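Local coordinates for protein 3-deoxy-manno-octulosonate cytidylyltransferase (Escherichia coli, PDB 1H7E) that catalyses transfer of CMP from CTP to the sugar acid KDO, releasing diphosphate and giving CMP-KDO for lipopolysaccharide biosynthesis, at residues A[78-84]-A[180-186]; A[90-94]-A[110-115]; A[98-102]-A[233-237]; A[102-106]-A[217-221]. All coordinates share one frame; numbering follows the deposited sequence.

Interaction 1: A[78-84]-A[180-186]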
loop_
_atom_site.group_PDB
_atom_site.type_symbol
_atom_site.label_atom_id
_atom_site.label_comp_id
_atom_site.label_asym_id
_atom_site.label_seq_id
_atom_site.Cartn_x
_atom_site.Cartn_y
_atom_site.Cartn_z
ATOM N N ASP A 78 9.851 3.325 20.230
ATOM C CA ASP A 78 10.792 2.695 21.159
ATOM C C ASP A 78 10.541 3.256 22.560
ATOM O O ASP A 78 10.662 2.529 23.546
ATOM C CB ASP A 78 12.248 2.976 20.787
ATOM C CG ASP A 78 12.720 2.186 19.576
ATOM O OD1 ASP A 78 12.363 0.997 19.421
ATOM O OD2 ASP A 78 13.484 2.770 18.789
ATOM N N ARG A 79 10.223 4.550 22.646
ATOM C CA ARG A 79 9.941 5.194 23.927
ATOM C C ARG A 79 8.701 4.574 24.579
ATOM O O ARG A 79 8.665 4.372 25.794
ATOM C CB ARG A 79 9.766 6.695 23.740
ATOM C CG ARG A 79 9.283 7.441 24.983
ATOM C CD ARG A 79 9.350 8.977 24.795
ATOM N NE ARG A 79 10.644 9.532 25.208
ATOM C CZ ARG A 79 11.721 9.633 24.431
ATOM N NH1 ARG A 79 11.688 9.239 23.163
ATOM N NH2 ARG A 79 12.869 10.038 24.951
ATOM N N LEU A 80 7.698 4.239 23.767
ATOM C CA LEU A 80 6.470 3.607 24.262
ATOM C C LEU A 80 6.747 2.168 24.749
ATOM O O LEU A 80 6.074 1.688 25.657
ATOM C CB LEU A 80 5.379 3.609 23.168
ATOM C CG LEU A 80 3.965 3.109 23.479
ATOM C CD1 LEU A 80 3.321 3.964 24.541
ATOM C CD2 LEU A 80 3.128 3.162 22.222
ATOM N N VAL A 81 7.713 1.479 24.135
ATOM C CA VAL A 81 8.073 0.109 24.536
ATOM C C VAL A 81 8.660 0.131 25.963
ATOM O O VAL A 81 8.329 -0.717 26.806
ATOM C CB VAL A 81 9.073 -0.542 23.518
ATOM C CG1 VAL A 81 9.679 -1.824 24.074
ATOM C CG2 VAL A 81 8.340 -0.871 22.214
ATOM N N GLU A 82 9.488 1.131 26.241
ATOM C CA GLU A 82 10.055 1.267 27.570
ATOM C C GLU A 82 8.939 1.531 28.591
ATOM O O GLU A 82 8.965 0.970 29.685
ATOM C CB GLU A 82 11.079 2.390 27.640
ATOM C CG GLU A 82 11.710 2.488 29.022
ATOM C CD GLU A 82 12.595 3.702 29.216
ATOM O OE1 GLU A 82 12.798 4.480 28.256
ATOM O OE2 GLU A 82 13.102 3.885 30.347
ATOM N N VAL A 83 7.976 2.386 28.244
ATOM C CA VAL A 83 6.872 2.682 29.151
ATOM C C VAL A 83 6.032 1.431 29.397
ATOM O O VAL A 83 5.575 1.184 30.519
ATOM C CB VAL A 83 5.942 3.813 28.592
ATOM C CG1 VAL A 83 4.681 3.946 29.460
ATOM C CG2 VAL A 83 6.695 5.133 28.551
ATOM N N MET A 84 5.827 0.647 28.342
ATOM C CA MET A 84 5.022 -0.571 28.405
ATOM C C MET A 84 5.484 -1.574 29.474
ATOM O O MET A 84 4.663 -2.218 30.116
ATOM C CB MET A 84 4.980 -1.238 27.021
ATOM C CG MET A 84 4.250 -2.580 26.947
ATOM S SD MET A 84 5.328 -4.002 27.285
ATOM C CE MET A 84 6.623 -3.797 26.003
ATOM N N ARG A 180 -0.879 -4.726 23.587
ATOM C CA ARG A 180 0.336 -4.988 24.361
ATOM C C ARG A 180 1.331 -5.936 23.665
ATOM O O ARG A 180 2.544 -5.669 23.634
ATOM C CB ARG A 180 -0.048 -5.539 25.751
ATOM C CG ARG A 180 1.132 -5.752 26.685
ATOM C CD ARG A 180 0.682 -6.138 28.104
ATOM N NE ARG A 180 1.819 -6.559 28.921
ATOM C CZ ARG A 180 2.600 -5.750 29.638
ATOM N NH1 ARG A 180 2.381 -4.447 29.681
ATOM N NH2 ARG A 180 3.667 -6.245 30.255
ATOM N N ASP A 181 0.830 -7.023 23.091
ATOM C CA ASP A 181 1.719 -7.986 22.437
ATOM C C ASP A 181 2.508 -7.428 21.252
ATOM O O ASP A 181 3.594 -7.923 20.956
ATOM C CB ASP A 181 0.981 -9.275 22.056
ATOM C CG ASP A 181 -0.212 -9.028 21.155
ATOM O OD1 ASP A 181 -1.353 -9.292 21.584
ATOM O OD2 ASP A 181 -0.016 -8.591 20.002
ATOM N N VAL A 182 2.008 -6.367 20.613
ATOM C CA VAL A 182 2.735 -5.761 19.493
ATOM C C VAL A 182 3.974 -5.053 20.013
ATOM O O VAL A 182 5.064 -5.184 19.453
ATOM C CB VAL A 182 1.857 -4.750 18.705
ATOM C CG1 VAL A 182 2.689 -4.053 17.626
ATOM C CG2 VAL A 182 0.693 -5.481 18.060
ATOM N N LEU A 183 3.810 -4.343 21.128
ATOM C CA LEU A 183 4.904 -3.613 21.737
ATOM C C LEU A 183 5.953 -4.549 22.351
ATOM O O LEU A 183 7.143 -4.231 22.315
ATOM C CB LEU A 183 4.364 -2.627 22.771
ATOM C CG LEU A 183 3.488 -1.503 22.184
ATOM C CD1 LEU A 183 2.884 -0.705 23.305
ATOM C CD2 LEU A 183 4.309 -0.587 21.271
ATOM N N GLN A 184 5.523 -5.706 22.852
ATOM C CA GLN A 184 6.452 -6.691 23.443
ATOM C C GLN A 184 7.375 -7.309 22.399
ATOM O O GLN A 184 8.511 -7.690 22.700
ATOM C CB GLN A 184 5.696 -7.824 24.129
ATOM C CG GLN A 184 4.980 -7.385 25.385
ATOM C CD GLN A 184 4.208 -8.499 26.049
ATOM O OE1 GLN A 184 3.310 -9.091 25.455
ATOM N NE2 GLN A 184 4.532 -8.767 27.304
ATOM N N ASN A 185 6.869 -7.427 21.175
ATOM C CA ASN A 185 7.629 -8.003 20.070
ATOM C C ASN A 185 8.231 -6.960 19.125
ATOM O O ASN A 185 8.941 -7.317 18.188
ATOM C CB ASN A 185 6.729 -8.940 19.251
ATOM C CG ASN A 185 6.219 -10.111 20.060
ATOM O OD1 ASN A 185 6.971 -10.732 20.815
ATOM N ND2 ASN A 185 4.930 -10.415 19.915
ATOM N N TYR A 186 8.033 -5.683 19.428
ATOM C CA TYR A 186 8.489 -4.614 18.560
ATOM C C TYR A 186 9.963 -4.464 18.312
ATOM O O TYR A 186 10.362 -4.242 17.171
ATOM C CB TYR A 186 7.936 -3.256 19.004
ATOM C CG TYR A 186 8.194 -2.149 17.996
ATOM C CD1 TYR A 186 7.382 -1.997 16.854
ATOM C CD2 TYR A 186 9.255 -1.262 18.170
ATOM C CE1 TYR A 186 7.634 -0.977 15.914
ATOM C CE2 TYR A 186 9.512 -0.243 17.240
ATOM C CZ TYR A 186 8.700 -0.108 16.122
ATOM O OH TYR A 186 8.970 0.912 15.250
HETATM O O HOH W 1 3.579 -4.108 32.098
#

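Interaction 2: A[90-94]-A[110-115]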
loop_
_atom_site.group_PDB
_atom_site.type_symbol
_atom_site.label_atom_id
_atom_site.label_comp_id
_atom_site.label_asym_id
_atom_site.label_seq_id
_atom_site.Cartn_x
_atom_site.Cartn_y
_atom_site.Cartn_z
ATOM N N ASP A 90 -3.647 -3.380 28.494
ATOM C CA ASP A 90 -3.887 -4.284 27.381
ATOM C C ASP A 90 -3.771 -3.466 26.083
ATOM O O ASP A 90 -3.356 -3.991 25.056
ATOM C CB ASP A 90 -5.291 -4.869 27.477
ATOM C CG ASP A 90 -5.511 -5.652 28.763
ATOM O OD1 ASP A 90 -4.662 -6.511 29.075
ATOM O OD2 ASP A 90 -6.519 -5.406 29.466
ATOM N N ILE A 91 -4.141 -2.183 26.155
ATOM C CA ILE A 91 -4.119 -1.270 25.001
ATOM C C ILE A 91 -3.439 0.044 25.338
ATOM O O ILE A 91 -3.807 0.701 26.309
ATOM C CB ILE A 91 -5.563 -0.944 24.534
ATOM C CG1 ILE A 91 -6.261 -2.223 24.047
ATOM C CG2 ILE A 91 -5.543 0.143 23.446
ATOM C CD1 ILE A 91 -7.753 -2.089 23.908
ATOM N N TYR A 92 -2.446 0.430 24.538
ATOM C CA TYR A 92 -1.720 1.678 24.751
ATOM C C TYR A 92 -2.026 2.623 23.606
ATOM O O TYR A 92 -1.887 2.253 22.439
ATOM C CB TYR A 92 -0.212 1.441 24.766
ATOM C CG TYR A 92 0.261 0.538 25.883
ATOM C CD1 TYR A 92 0.179 -0.842 25.761
ATOM C CD2 TYR A 92 0.773 1.076 27.072
ATOM C CE1 TYR A 92 0.590 -1.677 26.802
ATOM C CE2 TYR A 92 1.189 0.254 28.121
ATOM C CZ TYR A 92 1.093 -1.115 27.978
ATOM O OH TYR A 92 1.497 -1.952 28.997
ATOM N N ILE A 93 -2.429 3.838 23.938
ATOM C CA ILE A 93 -2.743 4.854 22.937
ATOM C C ILE A 93 -1.628 5.875 23.014
ATOM O O ILE A 93 -1.298 6.384 24.091
ATOM C CB ILE A 93 -4.097 5.523 23.223
ATOM C CG1 ILE A 93 -5.213 4.503 23.051
ATOM C CG2 ILE A 93 -4.319 6.734 22.295
ATOM C CD1 ILE A 93 -6.513 4.945 23.650
ATOM N N ASN A 94 -1.017 6.155 21.873
ATOM C CA ASN A 94 0.076 7.107 21.820
ATOM C C ASN A 94 -0.443 8.385 21.176
ATOM O O ASN A 94 -0.819 8.373 20.008
ATOM C CB ASN A 94 1.202 6.513 20.980
ATOM C CG ASN A 94 2.554 7.105 21.301
ATOM O OD1 ASN A 94 2.944 7.193 22.471
ATOM N ND2 ASN A 94 3.305 7.472 20.260
ATOM N N LEU A 110 -11.148 5.487 18.152
ATOM C CA LEU A 110 -9.991 4.623 18.013
ATOM C C LEU A 110 -10.063 3.482 19.027
ATOM O O LEU A 110 -9.961 2.309 18.661
ATOM C CB LEU A 110 -8.740 5.471 18.217
ATOM C CG LEU A 110 -7.354 4.909 17.974
ATOM C CD1 LEU A 110 -7.200 4.558 16.511
ATOM C CD2 LEU A 110 -6.344 5.971 18.372
ATOM N N LEU A 111 -10.348 3.818 20.287
ATOM C CA LEU A 111 -10.437 2.814 21.361
ATOM C C LEU A 111 -11.571 1.826 21.120
ATOM O O LEU A 111 -11.421 0.634 21.394
ATOM C CB LEU A 111 -10.636 3.485 22.726
ATOM C CG LEU A 111 -9.765 3.079 23.917
ATOM C CD1 LEU A 111 -10.454 3.554 25.171
ATOM C CD2 LEU A 111 -9.550 1.581 23.984
ATOM N N GLN A 112 -12.709 2.328 20.636
ATOM C CA GLN A 112 -13.857 1.476 20.339
ATOM C C GLN A 112 -13.510 0.473 19.222
ATOM O O GLN A 112 -13.932 -0.689 19.258
ATOM C CB GLN A 112 -15.074 2.325 19.936
ATOM C CG GLN A 112 -16.398 1.538 19.915
ATOM C CD GLN A 112 -16.591 0.694 21.182
ATOM O OE1 GLN A 112 -16.889 1.225 22.260
ATOM N NE2 GLN A 112 -16.383 -0.620 21.063
ATOM N N GLY A 113 -12.744 0.933 18.235
ATOM C CA GLY A 113 -12.342 0.062 17.149
ATOM C C GLY A 113 -11.523 -1.112 17.666
ATOM O O GLY A 113 -11.727 -2.247 17.220
ATOM N N MET A 114 -10.601 -0.840 18.598
ATOM C CA MET A 114 -9.735 -1.872 19.192
ATOM C C MET A 114 -10.554 -2.867 20.019
ATOM O O MET A 114 -10.310 -4.076 19.979
ATOM C CB MET A 114 -8.651 -1.235 20.079
ATOM C CG MET A 114 -7.614 -0.420 19.329
ATOM S SD MET A 114 -6.598 -1.471 18.327
ATOM C CE MET A 114 -5.404 -2.018 19.502
ATOM N N ARG A 115 -11.543 -2.360 20.752
ATOM C CA ARG A 115 -12.401 -3.215 21.571
ATOM C C ARG A 115 -13.370 -4.052 20.749
ATOM O O ARG A 115 -13.634 -5.198 21.101
ATOM C CB ARG A 115 -13.119 -2.399 22.661
ATOM C CG ARG A 115 -12.128 -1.926 23.719
ATOM C CD ARG A 115 -12.776 -1.304 24.921
ATOM N NE ARG A 115 -11.831 -1.233 26.039
ATOM C CZ ARG A 115 -11.656 -0.165 26.816
ATOM N NH1 ARG A 115 -12.359 0.942 26.601
ATOM N NH2 ARG A 115 -10.783 -0.201 27.817
#

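Interaction 3: A[98-102]-A[233-237]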
loop_
_atom_site.group_PDB
_atom_site.type_symbol
_atom_site.label_atom_id
_atom_site.label_comp_id
_atom_site.label_asym_id
_atom_site.label_seq_id
_atom_site.Cartn_x
_atom_site.Cartn_y
_atom_site.Cartn_z
ATOM N N ASP A 98 2.178 17.572 20.966
ATOM C CA ASP A 98 2.119 18.879 20.298
ATOM C C ASP A 98 0.834 19.191 19.509
ATOM O O ASP A 98 0.809 20.102 18.674
ATOM C CB ASP A 98 3.377 19.119 19.428
ATOM C CG ASP A 98 3.529 18.100 18.290
ATOM O OD1 ASP A 98 2.677 17.198 18.137
ATOM O OD2 ASP A 98 4.519 18.206 17.537
ATOM N N GLU A 99 -0.230 18.437 19.772
ATOM C CA GLU A 99 -1.511 18.680 19.117
ATOM C C GLU A 99 -2.525 18.962 20.231
ATOM O O GLU A 99 -3.308 18.092 20.629
ATOM C CB GLU A 99 -1.939 17.474 18.273
ATOM C CG GLU A 99 -1.078 17.220 17.037
ATOM C CD GLU A 99 -1.493 15.948 16.290
ATOM O OE1 GLU A 99 -2.691 15.822 15.943
ATOM O OE2 GLU A 99 -0.629 15.066 16.058
ATOM N N PRO A 100 -2.527 20.202 20.746
ATOM C CA PRO A 100 -3.437 20.616 21.827
ATOM C C PRO A 100 -4.922 20.622 21.475
ATOM O O PRO A 100 -5.774 20.653 22.358
ATOM C CB PRO A 100 -2.949 22.031 22.147
ATOM C CG PRO A 100 -2.541 22.545 20.792
ATOM C CD PRO A 100 -1.761 21.358 20.236
ATOM N N MET A 101 -5.235 20.603 20.186
ATOM C CA MET A 101 -6.630 20.656 19.766
ATOM C C MET A 101 -7.280 19.309 19.482
ATOM O O MET A 101 -8.348 19.240 18.869
ATOM C CB MET A 101 -6.797 21.615 18.588
ATOM C CG MET A 101 -6.420 23.050 18.958
ATOM S SD MET A 101 -7.198 24.264 17.911
ATOM C CE MET A 101 -8.968 23.961 18.321
ATOM N N ILE A 102 -6.639 18.249 19.969
ATOM C CA ILE A 102 -7.122 16.885 19.825
ATOM C C ILE A 102 -8.565 16.784 20.350
ATOM O O ILE A 102 -8.896 17.377 21.372
ATOM C CB ILE A 102 -6.182 15.910 20.626
ATOM C CG1 ILE A 102 -6.725 14.487 20.614
ATOM C CG2 ILE A 102 -6.041 16.342 22.083
ATOM C CD1 ILE A 102 -6.756 13.882 19.248
ATOM N N VAL A 233 -3.665 28.567 16.587
ATOM C CA VAL A 233 -4.118 27.717 17.678
ATOM C C VAL A 233 -4.488 28.579 18.894
ATOM O O VAL A 233 -5.514 28.330 19.532
ATOM C CB VAL A 233 -3.057 26.650 18.048
ATOM C CG1 VAL A 233 -3.445 25.930 19.338
ATOM C CG2 VAL A 233 -2.944 25.638 16.916
ATOM N N ARG A 234 -3.689 29.610 19.184
ATOM C CA ARG A 234 -3.973 30.511 20.311
ATOM C C ARG A 234 -5.320 31.194 20.117
ATOM O O ARG A 234 -6.137 31.250 21.046
ATOM C CB ARG A 234 -2.882 31.572 20.484
ATOM C CG ARG A 234 -1.671 31.084 21.261
ATOM C CD ARG A 234 -0.743 32.223 21.613
ATOM N NE ARG A 234 0.346 31.766 22.468
ATOM C CZ ARG A 234 1.615 31.673 22.080
ATOM N NH1 ARG A 234 1.955 32.010 20.842
ATOM N NH2 ARG A 234 2.547 31.238 22.925
ATOM N N ALA A 235 -5.555 31.685 18.899
ATOM C CA ALA A 235 -6.811 32.351 18.557
ATOM C C ALA A 235 -7.987 31.363 18.573
ATOM O O ALA A 235 -9.064 31.666 19.109
ATOM C CB ALA A 235 -6.693 33.019 17.181
ATOM N N LEU A 236 -7.750 30.176 18.010
ATOM C CA LEU A 236 -8.749 29.108 17.913
ATOM C C LEU A 236 -9.140 28.517 19.271
ATOM O O LEU A 236 -10.315 28.201 19.506
ATOM C CB LEU A 236 -8.222 28.006 16.982
ATOM C CG LEU A 236 -8.981 27.635 15.697
ATOM C CD1 LEU A 236 -9.822 28.801 15.169
ATOM C CD2 LEU A 236 -7.980 27.158 14.652
ATOM N N MET A 237 -8.153 28.380 20.158
ATOM C CA MET A 237 -8.374 27.839 21.499
ATOM C C MET A 237 -9.102 28.863 22.370
ATOM O O MET A 237 -9.896 28.483 23.232
ATOM C CB MET A 237 -7.044 27.459 22.157
ATOM C CG MET A 237 -7.158 26.404 23.254
ATOM S SD MET A 237 -6.796 24.747 22.635
ATOM C CE MET A 237 -5.034 24.755 22.713
#

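Interaction 4: A[102-106]-A[217-221]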
loop_
_atom_site.group_PDB
_atom_site.type_symbol
_atom_site.label_atom_id
_atom_site.label_comp_id
_atom_site.label_asym_id
_atom_site.label_seq_id
_atom_site.Cartn_x
_atom_site.Cartn_y
_atom_site.Cartn_z
ATOM N N ILE A 102 -6.639 18.249 19.969
ATOM C CA ILE A 102 -7.122 16.885 19.825
ATOM C C ILE A 102 -8.565 16.784 20.350
ATOM O O ILE A 102 -8.896 17.377 21.372
ATOM C CB ILE A 102 -6.182 15.910 20.626
ATOM C CG1 ILE A 102 -6.725 14.487 20.614
ATOM C CG2 ILE A 102 -6.041 16.342 22.083
ATOM C CD1 ILE A 102 -6.756 13.882 19.248
ATOM N N ARG A 103 -9.440 16.105 19.611
ATOM C CA ARG A 103 -10.822 15.921 20.051
ATOM C C ARG A 103 -10.969 14.591 20.781
ATOM O O ARG A 103 -10.722 13.542 20.205
ATOM C CB ARG A 103 -11.798 15.907 18.870
ATOM C CG ARG A 103 -11.999 17.239 18.166
ATOM C CD ARG A 103 -13.092 17.104 17.098
ATOM N NE ARG A 103 -12.691 16.173 16.041
ATOM C CZ ARG A 103 -12.195 16.534 14.859
ATOM N NH1 ARG A 103 -12.041 17.821 14.546
ATOM N NH2 ARG A 103 -11.782 15.599 14.018
ATOM N N PRO A 104 -11.387 14.620 22.061
ATOM C CA PRO A 104 -11.569 13.400 22.854
ATOM C C PRO A 104 -12.394 12.318 22.160
ATOM O O PRO A 104 -12.110 11.121 22.308
ATOM C CB PRO A 104 -12.282 13.922 24.101
ATOM C CG PRO A 104 -11.615 15.246 24.308
ATOM C CD PRO A 104 -11.562 15.822 22.903
ATOM N N ARG A 105 -13.408 12.734 21.403
ATOM C CA ARG A 105 -14.281 11.794 20.691
ATOM C C ARG A 105 -13.532 10.971 19.641
ATOM O O ARG A 105 -13.872 9.820 19.394
ATOM C CB ARG A 105 -15.456 12.547 20.042
ATOM C CG ARG A 105 -16.864 12.171 20.582
ATOM C CD ARG A 105 -16.991 12.177 22.137
ATOM N NE ARG A 105 -16.833 13.499 22.762
ATOM C CZ ARG A 105 -16.377 13.705 24.002
ATOM N NH1 ARG A 105 -16.029 12.681 24.774
ATOM N NH2 ARG A 105 -16.235 14.941 24.463
ATOM N N ASP A 106 -12.497 11.550 19.043
ATOM C CA ASP A 106 -11.710 10.828 18.034
ATOM C C ASP A 106 -10.899 9.706 18.668
ATOM O O ASP A 106 -10.710 8.647 18.057
ATOM C CB ASP A 106 -10.767 11.772 17.281
ATOM C CG ASP A 106 -11.505 12.758 16.393
ATOM O OD1 ASP A 106 -12.719 12.576 16.143
ATOM O OD2 ASP A 106 -10.849 13.720 15.952
ATOM N N VAL A 217 -12.088 10.147 10.472
ATOM C CA VAL A 217 -12.748 11.149 11.320
ATOM C C VAL A 217 -12.806 12.471 10.546
ATOM O O VAL A 217 -12.306 12.545 9.423
ATOM C CB VAL A 217 -12.007 11.362 12.667
ATOM C CG1 VAL A 217 -12.013 10.069 13.468
ATOM C CG2 VAL A 217 -10.589 11.885 12.445
ATOM N N ALA A 218 -13.418 13.505 11.130
ATOM C CA ALA A 218 -13.513 14.822 10.478
ATOM C C ALA A 218 -12.144 15.526 10.480
ATOM O O ALA A 218 -11.256 15.142 11.246
ATOM C CB ALA A 218 -14.547 15.671 11.188
ATOM N N ALA A 219 -11.957 16.521 9.606
ATOM C CA ALA A 219 -10.689 17.252 9.548
ATOM C C ALA A 219 -10.348 17.748 10.957
ATOM O O ALA A 219 -11.185 18.350 11.628
ATOM C CB ALA A 219 -10.786 18.431 8.573
ATOM N N THR A 220 -9.139 17.444 11.418
ATOM C CA THR A 220 -8.710 17.831 12.754
ATOM C C THR A 220 -8.246 19.285 12.819
ATOM O O THR A 220 -8.239 19.989 11.804
ATOM C CB THR A 220 -7.589 16.892 13.274
ATOM O OG1 THR A 220 -6.475 16.933 12.376
ATOM C CG2 THR A 220 -8.098 15.443 13.396
ATOM N N GLY A 221 -7.910 19.737 14.028
ATOM C CA GLY A 221 -7.440 21.099 14.228
ATOM C C GLY A 221 -5.968 21.225 13.883
ATOM O O GLY A 221 -5.256 20.222 13.866
HETATM O O HOH W 2 -14.278 13.657 13.913
#

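Interaction 1: A[78-84]-A[180-186]
Helices 76-86 and 180-185 pack side by side on one face of the central mixed sheet of the GT-A-like cytidylyltransferase fold, with Leu183 facing Leu80, Val81 and Met84. The segment axes cross at -110° and come within 9.4 Å. Leu183 fills the crossing. Its CG lies anti to the carbonyl carbon (chi1 -65°), which turns both methyls to the facing helix. CD1 meets Leu80 CG at 4.0 Å, and CD2 sits between Leu80 CD2 and Val81 CG2. Beneath them, Leu80 and Leu183 also rest on Tyr178, while Leu183 and Met84 touch Tyr92. The Met84 chain bends at chi2 and chi3 and lays its methyl against the backbone of helix 180-185, with CE 3.7 Å from Leu183 O. Its sulfur is 3.9 Å from Gln184 CG and also lies over one face of the Arg180 guanidinium, toward the rim. The extended Arg180 chain reaches the last turn of helix 76-86. There NH1 donates to Met84 O at 3.2 Å, with an N-H...O angle of 144°. The donor stands above the carbonyl plane. Water 1 donates to the same oxygen, and Tyr92 OH is a further, weak partner of NH1. With a leucine here in place of Arg180, Met84 O is likely to keep only water 1 of these two donors, and the sulfur to lose the flat group it lies over. At the far end the polar tips bond elsewhere, Asp78 OD2 to Ser75 and Tyr186 OH to Glu201. Asp78 OD1 meets the Tyr186 ring edge-on, in its plane, 3.8 Å from CE2.

Interaction 2: A[90-94]-A[110-115]
Ile91 and Ile93 of strand 91-94 carry the apolar part of the contact, pressing their outer methyls into helix 104-116. Both isoleucines hold CG1 beside the backbone N and then extend, with chi2 at 165°, so each CD1 reaches well out from the sheet. Ile93 CD1 meets Leu111 CG at 3.8 Å, the two side chains crossing nearly at right angles. Ile91 CD1 lies farther along the helix. It touches Met114 CB at 4.0 Å and Leu111 CD2 at 4.1 Å, so one methyl bridges two helix residues. Leu111 has a first torsion of -131°, far from the staggered positions, and its branch lies against both isoleucines. Leu110 CD2 makes a looser contact with Ile93 CG2 at 4.5 Å. The strand and helix belong to a beta-alpha-beta crossover. It runs from strand 91-94 through helix 104-116 to the parallel strand 122-129, with the antiparallel strand 169-179 between the two. The helix segment runs back at 153° to the strand. Leu110 and Met114 also cover Ala177 and Ala123 on these two strands. Arg115 lies at the edge of the contact and adds only its aliphatic stem, with CG 4.4 Å from Ile91 CD1. Its guanidinium has Leu111 CD2 over one face, offset from the middle. The polar end bonds elsewhere, at the chain start, where NH2 donates to Ser1 O.

Interaction 3: A[98-102]-A[233-237]
Met101 and Met237 are turned against each other by their torsions. In Met101, CG lies anti to the carbonyl carbon (chi1 -62°), and the chain runs on nearly extended through chi2. This carries SD to 4.0 Å from Leu236 CB, the two side chains crossing at about a right angle. The bend at chi3 then turns the methyl aside. In Met237, CG is anti to the backbone N, and the chain then bends at both chi2 (97°) and chi3 (83°). The methyl therefore hooks onto Pro100. CE lies 3.5 Å from Pro100 CB, tighter than usual van der Waals contact, and 3.8 Å from CG. The two methionines slide past each other in opposite directions, with Met237 SD 4.1 Å from Met101 CG. Pro100 and Met101 are the central residues of a type I beta turn from Glu99 to Ile102. The turn lies in the loop that joins strand 91-94 to helix 104-116, and the partner is the C-terminal helix 227-243. The turn's own backbone bond, from Ile102 N to Glu99 O, is weak. Val233 stands one helical turn before Met237 and completes the apolar patch. Its CG1 reaches Pro100 CG at 3.8 Å and Met101 CG at 4.2 Å. Pro100 also lies on Met29 and His32 of helix 29-38. Met237 touches Arg36 of that helix, and both Pro100 and Met237 touch Ile24.

Interaction 4: A[102-106]-A[217-221]
Arg103 grips two successive backbone carbonyls of the 217-221 loop with its guanidinium edge. NH1 donates to Ala219 O at 3.1 Å, and the bond is nearly straight at 168°. NH2 donates to Ala218 O at 2.9 Å, more bent at 140°. Both oxygens lie close to the guanidinium plane, while each nitrogen sits above the plane of the carbonyl it meets. Thr220 CG2 comes in obliquely, 3.7 Å from NH2. A bend at chi3 (-64°) turns the guanidinium so that its edge faces the loop. Asp106 positions this group from within the same segment. Its OD2 forms a salt bridge with Arg103 NH2 at 2.9 Å, although the hydrogen bond in it is weak by angle. Asp106 also packs on Val217, with OD1 3.7 Å from CG1. Water 2 donates to OD1 and accepts from Ala218 N, a second polar bridge to the loop. Without the guanidinium, as with an alanine here in place of Arg103, the carbonyls of Ala218 and Ala219 are likely to lose these donors and Asp106 its counter-charge. Arg103 is also the N-cap residue of helix 104-116, and Asp106 N bonds to Arg103 O at 2.9 Å in the first turn. The contact thus joins the start of that helix to the loop between strand 212-216 and helix 227-243. Strand 122-129 lies alongside: Leu125 touches Asp106 and Val217, and His127 touches Ala219 and Thr220.

Overall arrangement
Interaction 2 is the most buried core contact, purely apolar across its two segments. Interaction 1 packs on the other face of the sheet and is only partly buried. It adds a guanidinium-carbonyl bond to its leucine and valine core. The two meet at Tyr92, and Arg180 N probably bonds to Asp90 O. Interactions 2 and 4 share helix 104-116, one near its C-terminal part and the other at its start. Interaction 4 is a surface contact dominated by charge and backbone carbonyls. Interaction 3 shares Ile102 with it, yet is buried and built on methionine and proline. Interactions 3 and 4 lie across the chain's centre from interaction 1.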